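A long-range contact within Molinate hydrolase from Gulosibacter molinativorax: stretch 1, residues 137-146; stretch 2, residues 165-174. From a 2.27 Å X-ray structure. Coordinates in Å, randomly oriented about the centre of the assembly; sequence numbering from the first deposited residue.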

# COMPACT_ATOMS: atom_id res chain seq x y z
N GLY A 137 6.23 7.90 40.72
CA GLY A 137 5.55 7.58 41.99
C GLY A 137 4.69 6.32 41.98
O GLY A 137 3.98 6.01 42.95
N VAL A 138 4.74 5.58 40.87
CA VAL A 138 3.92 4.40 40.71
C VAL A 138 4.71 3.22 41.24
O VAL A 138 5.72 2.84 40.67
N THR A 139 4.25 2.66 42.34
CA THR A 139 4.95 1.55 42.97
C THR A 139 4.44 0.17 42.52
O THR A 139 5.13 -0.84 42.68
N THR A 140 3.24 0.14 41.96
CA THR A 140 2.66 -1.11 41.39
C THR A 140 2.06 -0.87 40.02
O THR A 140 1.25 0.04 39.83
N VAL A 141 2.49 -1.69 39.05
CA VAL A 141 1.92 -1.66 37.72
C VAL A 141 1.27 -2.98 37.34
O VAL A 141 1.78 -4.06 37.62
N PHE A 142 0.16 -2.85 36.64
CA PHE A 142 -0.56 -4.00 36.08
C PHE A 142 -0.43 -3.96 34.60
O PHE A 142 -1.01 -3.09 33.91
N ASP A 143 0.36 -4.90 34.10
CA ASP A 143 0.65 -5.03 32.67
C ASP A 143 -0.31 -6.01 32.00
O ASP A 143 -0.34 -7.19 32.29
N THR A 144 -1.02 -5.48 31.05
CA THR A 144 -2.23 -6.08 30.49
C THR A 144 -2.00 -6.74 29.11
O THR A 144 -2.86 -7.42 28.55
N TRP A 145 -0.81 -6.51 28.57
CA TRP A 145 -0.39 -7.09 27.31
C TRP A 145 1.11 -6.92 27.13
O TRP A 145 1.65 -5.82 27.09
N ASN A 146 1.77 -8.05 26.99
CA ASN A 146 3.20 -8.10 26.91
C ASN A 146 3.58 -9.50 26.46
O ASN A 146 2.72 -10.37 26.37
N GLY A 165 12.54 -1.24 40.27
CA GLY A 165 11.34 -0.83 39.55
C GLY A 165 10.04 -1.00 40.31
O GLY A 165 9.99 -1.67 41.31
N ALA A 166 8.99 -0.43 39.78
CA ALA A 166 7.65 -0.74 40.25
C ALA A 166 7.43 -2.23 40.24
O ALA A 166 7.97 -2.93 39.38
N ARG A 167 6.66 -2.74 41.21
CA ARG A 167 6.36 -4.16 41.15
C ARG A 167 5.32 -4.39 40.05
O ARG A 167 4.47 -3.53 39.74
N ILE A 168 5.47 -5.54 39.45
CA ILE A 168 4.71 -5.93 38.29
C ILE A 168 3.81 -7.10 38.55
O ILE A 168 4.20 -8.10 39.13
N PHE A 169 2.59 -6.97 38.06
CA PHE A 169 1.69 -8.10 37.85
C PHE A 169 1.22 -8.09 36.41
O PHE A 169 0.94 -7.04 35.85
N PHE A 170 1.10 -9.28 35.81
CA PHE A 170 0.80 -9.35 34.39
C PHE A 170 -0.24 -10.37 33.94
O PHE A 170 -0.51 -11.35 34.61
N ALA A 171 -0.83 -10.08 32.79
CA ALA A 171 -1.72 -11.01 32.07
C ALA A 171 -1.00 -11.92 31.12
O ALA A 171 -1.53 -12.95 30.72
N GLY A 172 0.15 -11.47 30.67
CA GLY A 172 0.82 -12.05 29.49
C GLY A 172 0.17 -11.49 28.25
O GLY A 172 0.10 -10.27 28.05
N THR A 173 -0.40 -12.37 27.44
CA THR A 173 -1.06 -11.91 26.20
C THR A 173 -2.56 -11.69 26.39
O THR A 173 -3.12 -11.92 27.44
N LEU A 174 -3.17 -11.18 25.36
CA LEU A 174 -4.60 -11.01 25.27
C LEU A 174 -5.14 -12.23 24.53
O LEU A 174 -4.80 -12.47 23.35

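Strands 138-143 and 167-170 run parallel, their axes 4.7 Å apart at closest approach, and the partners in each beta bridge send their side chains to the same face of the sheet. Thr140, Phe142, Arg167 and Phe169 share one face. Phe142 (chi1 -69°) and Phe169 (chi1 -59°) are both m, with chi2 of -85° and -70°, and their rings lie near parallel (29°) but slid apart: the centroids are 5.6 Å apart, and Phe142 CE1 lies 3.6 Å from Phe169 CD2. Thr140, also m, sets CG2 at the edge of the Phe169 ring, 3.9 Å from CE2, while its OG1 accepts a hydrogen bond from Arg167 NH1 (2.7 Å, 132°). Arg167 is p, t, p over chi1 to chi3, and the end of its side chain comes nearer to stretch 1, with Thr140 OG1 near the guanidinium plane.

On the other face, Val141 (m) places CG2 3.9 Å from Ile168 CG1 and CG1 4.1 Å from Ala166 CB, whose CA-to-CB bond points toward stretch 1. Phe170 (p) carries its ring off from stretch 1, leaving its CB 4.2 Å from Asp143 CB. The t rotamer of Asp143 lets OD1 accept from Trp145 N (3.0 Å) and OD2 from Asn146 ND2 (2.7 Å). Water 1 links the stretches, donating to Asp143 OD1 (2.7 Å) and accepting from Gly172 N (2.9 Å). Beyond the strands, Trp145 (t) brings CD1 to 4.2 Å from Leu174 CB.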

# COMPACT_ATOMS: atom_id res chain seq x y z
CB VAL A 138 3.53 4.18 39.25
CG1 VAL A 138 2.74 2.87 39.09
CG2 VAL A 138 2.72 5.35 38.74
CB THR A 139 4.85 1.64 44.50
OG1 THR A 139 3.52 2.07 44.84
CG2 THR A 139 5.88 2.64 45.04
CB THR A 140 1.59 -1.72 42.30
OG1 THR A 140 2.15 -1.96 43.60
CG2 THR A 140 1.06 -3.03 41.74
CB VAL A 141 2.93 -1.26 36.61
CG1 VAL A 141 3.39 0.17 36.80
CG2 VAL A 141 4.10 -2.20 36.56
CB PHE A 142 -2.01 -3.95 36.51
CG PHE A 142 -2.19 -4.21 37.95
CD1 PHE A 142 -2.27 -5.50 38.44
CD2 PHE A 142 -2.21 -3.17 38.86
CE1 PHE A 142 -2.42 -5.76 39.81
CE2 PHE A 142 -2.35 -3.41 40.21
CZ PHE A 142 -2.45 -4.71 40.69
CB ASP A 143 2.09 -5.45 32.44
CG ASP A 143 2.45 -5.55 30.95
OD1 ASP A 143 1.67 -6.18 30.17
OD2 ASP A 143 3.52 -5.04 30.56
CB THR A 144 -3.23 -4.91 30.46
OG1 THR A 144 -4.06 -4.97 31.63
CG2 THR A 144 -3.98 -4.83 29.30
CB TRP A 145 -1.08 -6.48 26.09
CG TRP A 145 -0.62 -7.15 24.77
CD1 TRP A 145 -1.05 -8.34 24.27
CD2 TRP A 145 0.35 -6.67 23.85
NE1 TRP A 145 -0.43 -8.63 23.10
CE2 TRP A 145 0.43 -7.61 22.81
CE3 TRP A 145 1.13 -5.54 23.80
CZ2 TRP A 145 1.27 -7.44 21.72
CZ3 TRP A 145 1.97 -5.37 22.74
CH2 TRP A 145 2.05 -6.33 21.71
CB ASN A 146 3.81 -7.80 28.27
CG ASN A 146 5.20 -7.19 28.16
OD1 ASN A 146 6.02 -7.59 27.33
ND2 ASN A 146 5.46 -6.21 29.01
CB ALA A 166 6.60 -0.06 39.38
CB ARG A 167 5.95 -4.78 42.48
CG ARG A 167 4.53 -4.59 42.89
CD ARG A 167 4.24 -5.36 44.18
NE ARG A 167 5.02 -4.84 45.28
CZ ARG A 167 4.89 -3.64 45.85
NH1 ARG A 167 3.95 -2.78 45.46
NH2 ARG A 167 5.70 -3.30 46.85
CB ILE A 168 5.64 -6.36 37.17
CG1 ILE A 168 6.58 -5.24 36.79
CG2 ILE A 168 4.83 -6.76 35.92
CD1 ILE A 168 7.66 -5.68 35.82
CB PHE A 169 0.51 -8.03 38.80
CG PHE A 169 0.92 -8.05 40.23
CD1 PHE A 169 1.45 -9.19 40.81
CD2 PHE A 169 0.80 -6.87 41.00
CE1 PHE A 169 1.87 -9.20 42.15
CE2 PHE A 169 1.23 -6.87 42.32
CZ PHE A 169 1.76 -8.04 42.90
CB PHE A 170 2.09 -9.51 33.63
CG PHE A 170 2.80 -10.78 33.93
CD1 PHE A 170 2.34 -11.97 33.42
CD2 PHE A 170 3.95 -10.77 34.67
CE1 PHE A 170 3.02 -13.16 33.68
CE2 PHE A 170 4.64 -11.94 34.93
CZ PHE A 170 4.19 -13.14 34.44
CB ALA A 171 -2.74 -10.24 31.25
CB THR A 173 -0.83 -12.86 25.04
OG1 THR A 173 -1.23 -12.24 23.81
CG2 THR A 173 -1.59 -14.17 25.22
CB LEU A 174 -4.96 -9.84 24.39
CG LEU A 174 -5.92 -8.80 24.87
CD1 LEU A 174 -5.10 -7.51 24.98
CD2 LEU A 174 -7.00 -8.58 23.86
O HOH W 1 1.25 -8.81 30.39